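Local coordinates for protein transcriptional regulator (Saccharomonospora viridis, PDB 4KWA) that probably represses transcription as a TetR-family DNA-binding regulator and binds choline in a pocket of its ligand-binding domain, at residues G141-L155 with H181-R193. Numbering follows the deposited sequence.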
ATOM      1  N   GLY A 141      26.953  17.967  -6.650  1.00 37.87           N
ATOM      2  CA  GLY A 141      26.356  19.026  -7.469  1.00 39.82           C
ATOM      3  C   GLY A 141      25.445  18.516  -8.566  1.00 43.41           C
ATOM      4  O   GLY A 141      25.104  19.250  -9.508  1.00 44.63           O
ATOM      5  N   VAL A 142      24.995  17.276  -8.471  1.00 36.35           N
ATOM      6  CA  VAL A 142      24.100  16.777  -9.517  1.00 33.57           C
ATOM      7  C   VAL A 142      22.642  16.808  -9.137  1.00 37.81           C
ATOM      8  O   VAL A 142      21.769  16.733 -10.033  1.00 34.60           O
ATOM      9  CB  VAL A 142      24.554  15.396 -10.021  1.00 38.20           C
ATOM     10  CG1 VAL A 142      23.567  14.823 -11.016  1.00 44.15           C
ATOM     11  CG2 VAL A 142      25.939  15.473 -10.678  1.00 43.42           C
ATOM     12  N   PHE A 143      22.386  16.975  -7.834  1.00 31.06           N
ATOM     13  CA  PHE A 143      21.056  17.060  -7.287  1.00 29.71           C
ATOM     14  C   PHE A 143      20.830  18.456  -6.684  1.00 28.41           C
ATOM     15  O   PHE A 143      21.734  19.009  -6.075  1.00 31.90           O
ATOM     16  CB  PHE A 143      20.731  16.023  -6.165  1.00 26.64           C
ATOM     17  CG  PHE A 143      20.737  14.588  -6.571  1.00 26.61           C
ATOM     18  CD1 PHE A 143      20.532  14.168  -7.860  1.00 27.16           C
ATOM     19  CD2 PHE A 143      20.839  13.645  -5.621  1.00 24.73           C
ATOM     20  CE1 PHE A 143      20.546  12.785  -8.163  1.00 27.44           C
ATOM     21  CE2 PHE A 143      20.887  12.307  -5.920  1.00 30.03           C
ATOM     22  CZ  PHE A 143      20.714  11.867  -7.215  1.00 25.30           C
ATOM     23  N   ARG A 144      19.618  18.956  -6.895  1.00 30.07           N
ATOM     24  CA  ARG A 144      19.131  20.246  -6.361  1.00 34.72           C
ATOM     25  C   ARG A 144      19.172  20.254  -4.817  1.00 33.21           C
ATOM     26  O   ARG A 144      18.874  19.242  -4.155  1.00 30.24           O
ATOM     27  CB  ARG A 144      17.600  20.420  -6.609  1.00 45.33           C
ATOM     28  CG  ARG A 144      16.997  20.918  -7.901  1.00 59.47           C
ATOM     29  CD  ARG A 144      15.654  21.581  -7.499  1.00 49.71           C
ATOM     30  NE  ARG A 144      14.610  20.623  -7.164  1.00 57.55           N
ATOM     31  CZ  ARG A 144      13.691  20.746  -6.202  1.00 53.81           C
ATOM     32  NH1 ARG A 144      13.734  21.712  -5.266  1.00 47.31           N
ATOM     33  NH2 ARG A 144      12.792  19.784  -6.081  1.00 53.35           N
ATOM     34  N   ASP A 145      19.339  21.427  -4.241  1.00 34.06           N
ATOM     35  CA  ASP A 145      19.298  21.592  -2.798  1.00 34.12           C
ATOM     36  C   ASP A 145      17.845  21.515  -2.382  1.00 40.16           C
ATOM     37  O   ASP A 145      16.989  22.191  -2.968  1.00 42.69           O
ATOM     38  CB  ASP A 145      19.835  23.012  -2.462  1.00 36.61           C
ATOM     39  CG  ASP A 145      19.981  23.290  -0.943  1.00 43.44           C
ATOM     40  OD1 ASP A 145      20.040  22.359  -0.132  1.00 47.90           O
ATOM     41  OD2 ASP A 145      20.038  24.495  -0.558  1.00 40.47           O
ATOM     42  N   GLN A 146      17.550  20.729  -1.349  1.00 33.61           N
ATOM     43  CA  GLN A 146      16.208  20.496  -0.965  1.00 40.87           C
ATOM     44  C   GLN A 146      16.361  19.630   0.294  1.00 36.92           C
ATOM     45  O   GLN A 146      17.419  18.960   0.468  1.00 35.14           O
ATOM     46  CB  GLN A 146      15.663  19.656  -2.108  1.00 49.89           C
ATOM     47  CG  GLN A 146      14.231  19.623  -2.426  1.00 57.43           C
ATOM     48  CD  GLN A 146      13.921  18.389  -3.310  1.00 52.42           C
ATOM     49  OE1 GLN A 146      14.499  18.118  -4.426  1.00 45.23           O
ATOM     50  NE2 GLN A 146      13.007  17.640  -2.813  1.00 47.06           N
ATOM     51  N   ASP A 147      15.366  19.637   1.170  1.00 35.52           N
ATOM     52  CA  ASP A 147      15.448  18.804   2.369  1.00 37.18           C
ATOM     53  C   ASP A 147      15.355  17.328   1.929  1.00 33.61           C
ATOM     54  O   ASP A 147      14.383  16.878   1.282  1.00 29.65           O
ATOM     55  CB  ASP A 147      14.367  19.194   3.343  1.00 41.31           C
ATOM     56  CG  ASP A 147      14.342  18.363   4.566  1.00 45.01           C
ATOM     57  OD1 ASP A 147      14.035  17.173   4.477  1.00 49.21           O
ATOM     58  OD2 ASP A 147      14.551  18.927   5.662  1.00 52.12           O
ATOM     59  N   ALA A 148      16.413  16.603   2.236  1.00 33.37           N
ATOM     60  CA  ALA A 148      16.525  15.195   1.863  1.00 33.99           C
ATOM     61  C   ALA A 148      15.605  14.289   2.597  1.00 34.04           C
ATOM     62  O   ALA A 148      15.265  13.216   2.111  1.00 32.08           O
ATOM     63  CB  ALA A 148      17.947  14.712   2.054  1.00 30.78           C
ATOM     64  N   ASP A 149      15.225  14.667   3.795  1.00 30.51           N
ATOM     65  CA  ASP A 149      14.303  13.848   4.523  1.00 34.49           C
ATOM     66  C   ASP A 149      12.858  13.937   3.896  1.00 32.54           C
ATOM     67  O   ASP A 149      12.144  12.928   3.802  1.00 33.89           O
ATOM     68  CB  ASP A 149      14.259  14.404   5.969  1.00 36.47           C
ATOM     69  CG  ASP A 149      15.382  13.902   6.861  1.00 56.45           C
ATOM     70  OD1 ASP A 149      15.235  12.790   7.390  1.00 55.49           O
ATOM     71  OD2 ASP A 149      16.324  14.659   7.187  1.00 57.18           O
ATOM     72  N   GLU A 150      12.421  15.141   3.572  1.00 36.85           N
ATOM     73  CA  GLU A 150      11.086  15.327   2.961  1.00 36.93           C
ATOM     74  C   GLU A 150      11.054  14.614   1.627  1.00 32.19           C
ATOM     75  O   GLU A 150      10.045  13.941   1.298  1.00 31.23           O
ATOM     76  CB  GLU A 150      10.732  16.816   2.764  1.00 41.22           C
ATOM     77  CG  GLU A 150      10.361  17.589   4.027  1.00 55.33           C
ATOM     78  CD  GLU A 150       8.971  17.262   4.634  1.00 63.95           C
ATOM     79  OE1 GLU A 150       8.561  18.069   5.501  1.00 79.72           O
ATOM     80  OE2 GLU A 150       8.263  16.263   4.281  1.00 67.40           O
ATOM     81  N   LEU A 151      12.172  14.716   0.897  1.00 28.93           N
ATOM     82  CA  LEU A 151      12.329  14.068  -0.392  1.00 30.92           C
ATOM     83  C   LEU A 151      12.369  12.557  -0.248  1.00 27.59           C
ATOM     84  O   LEU A 151      11.765  11.883  -1.048  1.00 34.19           O
ATOM     85  CB  LEU A 151      13.540  14.621  -1.142  1.00 33.93           C
ATOM     86  CG  LEU A 151      13.798  13.942  -2.500  1.00 35.38           C
ATOM     87  CD1 LEU A 151      12.537  13.959  -3.359  1.00 39.85           C
ATOM     88  CD2 LEU A 151      14.926  14.640  -3.263  1.00 39.84           C
ATOM     89  N   ALA A 152      13.198  11.984   0.660  1.00 29.78           N
ATOM     90  CA  ALA A 152      13.118  10.555   0.917  1.00 29.87           C
ATOM     91  C   ALA A 152      11.660  10.122   1.248  1.00 30.93           C
ATOM     92  O   ALA A 152      11.232   9.092   0.847  1.00 30.85           O
ATOM     93  CB  ALA A 152      14.013  10.183   2.074  1.00 35.21           C
ATOM     94  N   THR A 153      10.950  10.880   2.067  1.00 29.48           N
ATOM     95  CA  THR A 153       9.500  10.627   2.394  1.00 27.88           C
ATOM     96  C   THR A 153       8.676  10.584   1.165  1.00 28.97           C
ATOM     97  O   THR A 153       7.893   9.628   0.948  1.00 28.58           O
ATOM     98  CB  THR A 153       8.972  11.677   3.365  1.00 32.24           C
ATOM     99  OG1 THR A 153       9.472  11.363   4.675  1.00 30.07           O
ATOM    100  CG2 THR A 153       7.463  11.616   3.481  1.00 34.41           C
ATOM    101  N   ARG A 154       8.843  11.590   0.332  1.00 26.22           N
ATOM    102  CA  ARG A 154       8.106  11.603  -0.939  1.00 27.03           C
ATOM    103  C   ARG A 154       8.454  10.498  -1.871  1.00 31.92           C
ATOM    104  O   ARG A 154       7.540   9.878  -2.421  1.00 26.26           O
ATOM    105  CB  ARG A 154       8.264  12.949  -1.617  1.00 28.19           C
ATOM    106  CG  ARG A 154       7.450  13.255  -2.823  1.00 27.54           C
ATOM    107  CD  ARG A 154       7.321  14.741  -3.208  1.00 33.16           C
ATOM    108  NE  ARG A 154       6.653  15.537  -2.175  1.00 34.03           N
ATOM    109  CZ  ARG A 154       6.497  16.850  -2.131  1.00 38.01           C
ATOM    110  NH1 ARG A 154       5.820  17.393  -1.072  1.00 34.44           N
ATOM    111  NH2 ARG A 154       6.972  17.602  -3.108  1.00 34.33           N
ATOM    112  N   LEU A 155       9.762  10.245  -2.097  1.00 26.55           N
ATOM    113  CA  LEU A 155      10.145   9.183  -3.030  1.00 31.05           C
ATOM    114  C   LEU A 155       9.637   7.838  -2.577  1.00 23.17           C
ATOM    115  O   LEU A 155       9.072   7.073  -3.412  1.00 25.81           O
ATOM    116  CB  LEU A 155      11.653   9.205  -3.310  1.00 27.73           C
ATOM    117  CG  LEU A 155      12.124   8.173  -4.281  1.00 29.06           C
ATOM    118  CD1 LEU A 155      11.395   8.256  -5.633  1.00 27.15           C
ATOM    119  CD2 LEU A 155      13.640   8.312  -4.398  1.00 29.16           C
ATOM    120  N   HIS A 181       7.679   6.764 -14.924  1.00 26.77           N
ATOM    121  CA  HIS A 181       7.197   7.770 -13.982  1.00 27.49           C
ATOM    122  C   HIS A 181       8.256   8.155 -12.937  1.00 25.38           C
ATOM    123  O   HIS A 181       8.465   9.321 -12.591  1.00 26.52           O
ATOM    124  CB  HIS A 181       5.896   7.250 -13.319  1.00 24.57           C
ATOM    125  CG  HIS A 181       5.211   8.304 -12.496  1.00 25.61           C
ATOM    126  ND1 HIS A 181       4.103   9.001 -12.958  1.00 27.88           N
ATOM    127  CD2 HIS A 181       5.593   8.933 -11.363  1.00 29.47           C
ATOM    128  CE1 HIS A 181       3.796   9.952 -12.095  1.00 31.42           C
ATOM    129  NE2 HIS A 181       4.655   9.914 -11.102  1.00 29.46           N
ATOM    130  N   LEU A 182       8.903   7.153 -12.334  1.00 25.64           N
ATOM    131  CA  LEU A 182       9.900   7.372 -11.307  1.00 29.41           C
ATOM    132  C   LEU A 182      11.187   8.048 -11.864  1.00 29.82           C
ATOM    133  O   LEU A 182      11.703   8.963 -11.249  1.00 24.41           O
ATOM    134  CB  LEU A 182      10.250   6.042 -10.615  1.00 22.64           C
ATOM    135  CG  LEU A 182       9.218   5.503  -9.617  1.00 28.44           C
ATOM    136  CD1 LEU A 182       9.502   4.058  -9.202  1.00 29.05           C
ATOM    137  CD2 LEU A 182       9.136   6.443  -8.423  1.00 29.02           C
ATOM    138  N   ASN A 183      11.619   7.626 -13.049  1.00 28.10           N
ATOM    139  CA  ASN A 183      12.749   8.257 -13.711  1.00 30.41           C
ATOM    140  C   ASN A 183      12.388   9.742 -14.055  1.00 31.17           C
ATOM    141  O   ASN A 183      13.235  10.633 -13.889  1.00 30.70           O
ATOM    142  CB  ASN A 183      13.270   7.336 -14.849  1.00 34.09           C
ATOM    143  CG  ASN A 183      14.191   6.232 -14.324  1.00 41.32           C
ATOM    144  OD1 ASN A 183      13.798   5.054 -14.181  1.00 50.11           O
ATOM    145  ND2 ASN A 183      15.393   6.617 -13.950  1.00 41.51           N
ATOM    146  N   ASP A 184      11.147  10.032 -14.466  1.00 26.23           N
ATOM    147  CA  ASP A 184      10.698  11.424 -14.694  1.00 29.43           C
ATOM    148  C   ASP A 184      10.754  12.246 -13.420  1.00 30.89           C
ATOM    149  O   ASP A 184      11.117  13.382 -13.424  1.00 33.82           O
ATOM    150  CB  ASP A 184       9.321  11.462 -15.336  1.00 30.15           C
ATOM    151  CG  ASP A 184       9.355  11.034 -16.825  1.00 51.40           C
ATOM    152  OD1 ASP A 184      10.486  10.942 -17.370  1.00 56.43           O
ATOM    153  OD2 ASP A 184       8.269  10.822 -17.460  1.00 60.49           O
ATOM    154  N   PHE A 185      10.343  11.664 -12.316  1.00 31.37           N
ATOM    155  CA  PHE A 185      10.346  12.370 -11.041  1.00 24.36           C
ATOM    156  C   PHE A 185      11.826  12.672 -10.713  1.00 27.57           C
ATOM    157  O   PHE A 185      12.115  13.733 -10.218  1.00 29.33           O
ATOM    158  CB  PHE A 185       9.758  11.438  -9.949  1.00 24.13           C
ATOM    159  CG  PHE A 185       9.749  12.052  -8.540  1.00 24.12           C
ATOM    160  CD1 PHE A 185       8.837  13.012  -8.184  1.00 28.15           C
ATOM    161  CD2 PHE A 185      10.668  11.675  -7.626  1.00 23.56           C
ATOM    162  CE1 PHE A 185       8.877  13.625  -6.945  1.00 29.97           C
ATOM    163  CE2 PHE A 185      10.724  12.305  -6.355  1.00 27.19           C
ATOM    164  CZ  PHE A 185       9.800  13.217  -6.038  1.00 29.00           C
ATOM    165  N   ILE A 186      12.709  11.689 -10.807  1.00 25.20           N
ATOM    166  CA  ILE A 186      14.128  11.925 -10.477  1.00 30.35           C
ATOM    167  C   ILE A 186      14.672  13.044 -11.383  1.00 28.61           C
ATOM    168  O   ILE A 186      15.213  14.049 -10.954  1.00 31.00           O
ATOM    169  CB  ILE A 186      14.965  10.651 -10.661  1.00 33.70           C
ATOM    170  CG1 ILE A 186      14.591   9.632  -9.576  1.00 33.66           C
ATOM    171  CG2 ILE A 186      16.467  10.953 -10.686  1.00 37.18           C
ATOM    172  CD1 ILE A 186      15.155   8.257  -9.821  1.00 37.39           C
ATOM    173  N   GLU A 187      14.519  12.851 -12.684  1.00 32.46           N
ATOM    174  CA  GLU A 187      15.071  13.852 -13.596  1.00 34.73           C
ATOM    175  C   GLU A 187      14.501  15.281 -13.385  1.00 35.04           C
ATOM    176  O   GLU A 187      15.233  16.235 -13.614  1.00 36.49           O
ATOM    177  CB  GLU A 187      14.978  13.385 -15.079  1.00 38.10           C
ATOM    178  CG  GLU A 187      15.779  12.121 -15.404  1.00 48.05           C
ATOM    179  CD  GLU A 187      17.266  12.202 -15.004  1.00 54.03           C
ATOM    180  OE1 GLU A 187      17.925  13.182 -15.424  1.00 56.53           O
ATOM    181  OE2 GLU A 187      17.777  11.267 -14.303  1.00 63.77           O
ATOM    182  N   HIS A 188      13.238  15.458 -13.009  1.00 28.56           N
ATOM    183  CA  HIS A 188      12.669  16.810 -12.875  1.00 33.81           C
ATOM    184  C   HIS A 188      12.494  17.377 -11.470  1.00 33.86           C
ATOM    185  O   HIS A 188      12.275  18.565 -11.297  1.00 37.70           O
ATOM    186  CB  HIS A 188      11.343  16.858 -13.623  1.00 42.06           C
ATOM    187  CG  HIS A 188      11.482  16.471 -15.058  1.00 51.14           C
ATOM    188  ND1 HIS A 188      10.698  15.513 -15.654  1.00 59.75           N
ATOM    189  CD2 HIS A 188      12.417  16.821 -15.979  1.00 55.52           C
ATOM    190  CE1 HIS A 188      11.089  15.346 -16.904  1.00 51.92           C
ATOM    191  NE2 HIS A 188      12.134  16.124 -17.124  1.00 61.55           N
ATOM    192  N   ASN A 189      12.516  16.504 -10.465  1.00 30.09           N
ATOM    193  CA  ASN A 189      12.356  16.959  -9.079  1.00 35.77           C
ATOM    194  C   ASN A 189      13.562  16.856  -8.244  1.00 35.22           C
ATOM    195  O   ASN A 189      13.620  17.478  -7.181  1.00 41.68           O
ATOM    196  CB  ASN A 189      11.242  16.210  -8.362  1.00 37.06           C
ATOM    197  CG  ASN A 189       9.876  16.617  -8.844  1.00 48.89           C
ATOM    198  OD1 ASN A 189       9.448  16.238  -9.919  1.00 52.73           O
ATOM    199  ND2 ASN A 189       9.178  17.353  -8.021  1.00 51.92           N
ATOM    200  N   ILE A 190      14.485  15.978  -8.647  1.00 29.04           N
ATOM    201  CA  ILE A 190      15.711  15.724  -7.888  1.00 26.92           C
ATOM    202  C   ILE A 190      16.954  16.280  -8.560  1.00 33.68           C
ATOM    203  O   ILE A 190      17.744  16.964  -7.932  1.00 27.52           O
ATOM    204  CB  ILE A 190      15.884  14.249  -7.545  1.00 29.67           C
ATOM    205  CG1 ILE A 190      14.597  13.680  -6.902  1.00 31.05           C
ATOM    206  CG2 ILE A 190      17.062  14.006  -6.628  1.00 29.12           C
ATOM    207  CD1 ILE A 190      14.659  12.261  -6.445  1.00 33.60           C
ATOM    208  N   VAL A 191      17.135  15.983  -9.842  1.00 31.96           N
ATOM    209  CA  VAL A 191      18.315  16.404 -10.570  1.00 31.32           C
ATOM    210  C   VAL A 191      18.373  17.924 -10.760  1.00 31.89           C
ATOM    211  O   VAL A 191      17.358  18.561 -11.122  1.00 37.43           O
ATOM    212  CB  VAL A 191      18.433  15.645 -11.910  1.00 33.91           C
ATOM    213  CG1 VAL A 191      19.540  16.228 -12.851  1.00 43.45           C
ATOM    214  CG2 VAL A 191      18.647  14.185 -11.663  1.00 33.04           C
ATOM    215  N   GLU A 192      19.580  18.461 -10.542  1.00 40.37           N
ATOM    216  CA  GLU A 192      19.937  19.890 -10.621  1.00 46.18           C
ATOM    217  C   GLU A 192      19.856  20.431 -12.062  1.00 54.16           C
ATOM    218  O   GLU A 192      20.610  19.981 -12.925  1.00 51.07           O
ATOM    219  CB  GLU A 192      21.376  20.071 -10.037  1.00 48.46           C
ATOM    220  CG  GLU A 192      21.962  21.483  -9.935  1.00 54.92           C
ATOM    221  CD  GLU A 192      21.071  22.466  -9.202  1.00 51.68           C
ATOM    222  OE1 GLU A 192      21.467  22.951  -8.154  1.00 50.23           O
ATOM    223  OE2 GLU A 192      19.952  22.698  -9.623  1.00 55.21           O
ATOM    224  N   ARG A 193      18.946  21.398 -12.270  1.00 65.49           N
ATOM    225  CA  ARG A 193      18.703  22.102 -13.558  1.00 65.70           C
ATOM    226  C   ARG A 193      19.810  23.075 -13.960  1.00 48.39           C
ATOM    227  O   ARG A 193      21.007  22.769 -13.879  1.00 66.39           O
ATOM    228  CB  ARG A 193      17.407  22.903 -13.432  1.00 74.08           C
ATOM    229  CG  ARG A 193      17.166  23.913 -14.534  1.00 86.84           C
ATOM    230  CD  ARG A 193      15.754  24.471 -14.448  1.00 96.86           C
ATOM    231  NE  ARG A 193      15.489  25.292 -13.266  1.00 99.19           N
ATOM    232  CZ  ARG A 193      15.434  26.624 -13.257  1.00102.72           C
ATOM    233  NH1 ARG A 193      15.598  27.321 -14.381  1.00 98.39           N
ATOM    234  NH2 ARG A 193      15.186  27.266 -12.121  1.00 94.68           N
TER
HETATM  235  O   HOH W   1      17.290  17.119  -5.277  1.00 39.75           O
HETATM  236  O   HOH W   2      14.891  19.455 -10.000  1.00 42.91           O
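Phe143 and Ile190 extend alongside each other in one direction where the C-terminal tail of this TetR-type ligand-binding domain crosses the loop that leads into helix 148-168. Ile190 CG2 sits over one face of the phenyl ring, a CH-pi contact 3.7 Å from the centroid, and Leu81 of helix 77-86 touches both side chains. The backbones join here as a single beta bridge between Phe143 and Val191: Glu192 N donates to Val142 O (2.8 Å) in a nearly straight bond, and Arg144 N donates to Ile190 O. Further along, helices 148-155 and 181-190 run antiparallel at 163°, their axes 12.5 Å apart, and the space between them is filled by side chains from both helices. Leu151, with CG anti to the backbone N (chi1 178°), splits its branches: CD1 meets the Phe185 ring at its edge, 3.9 Å from CE2, while CD2 reaches Ile190 CG1 at 3.8 Å. Leu155 CD1 touches both Leu182 CD2 and Phe185 CD2. Arg154 runs roughly perpendicular to the Phe185 side chain, its CG 4.0 Å from Phe185 CZ, and its NE is hydrogen-bonded to His181 NE2 of the second subunit, so this packing borders the dimer interface. Beside the bridge, the Arg144 chain bends at chi3 (-75°) and brings its guanidinium edge to a backbone carbonyl: NH2 donates to Asn189 O at 2.7 Å, and NE adds a weak bond to the same oxygen. A water lies between Arg144 O and Ile190 O, 2.7 Å from the latter.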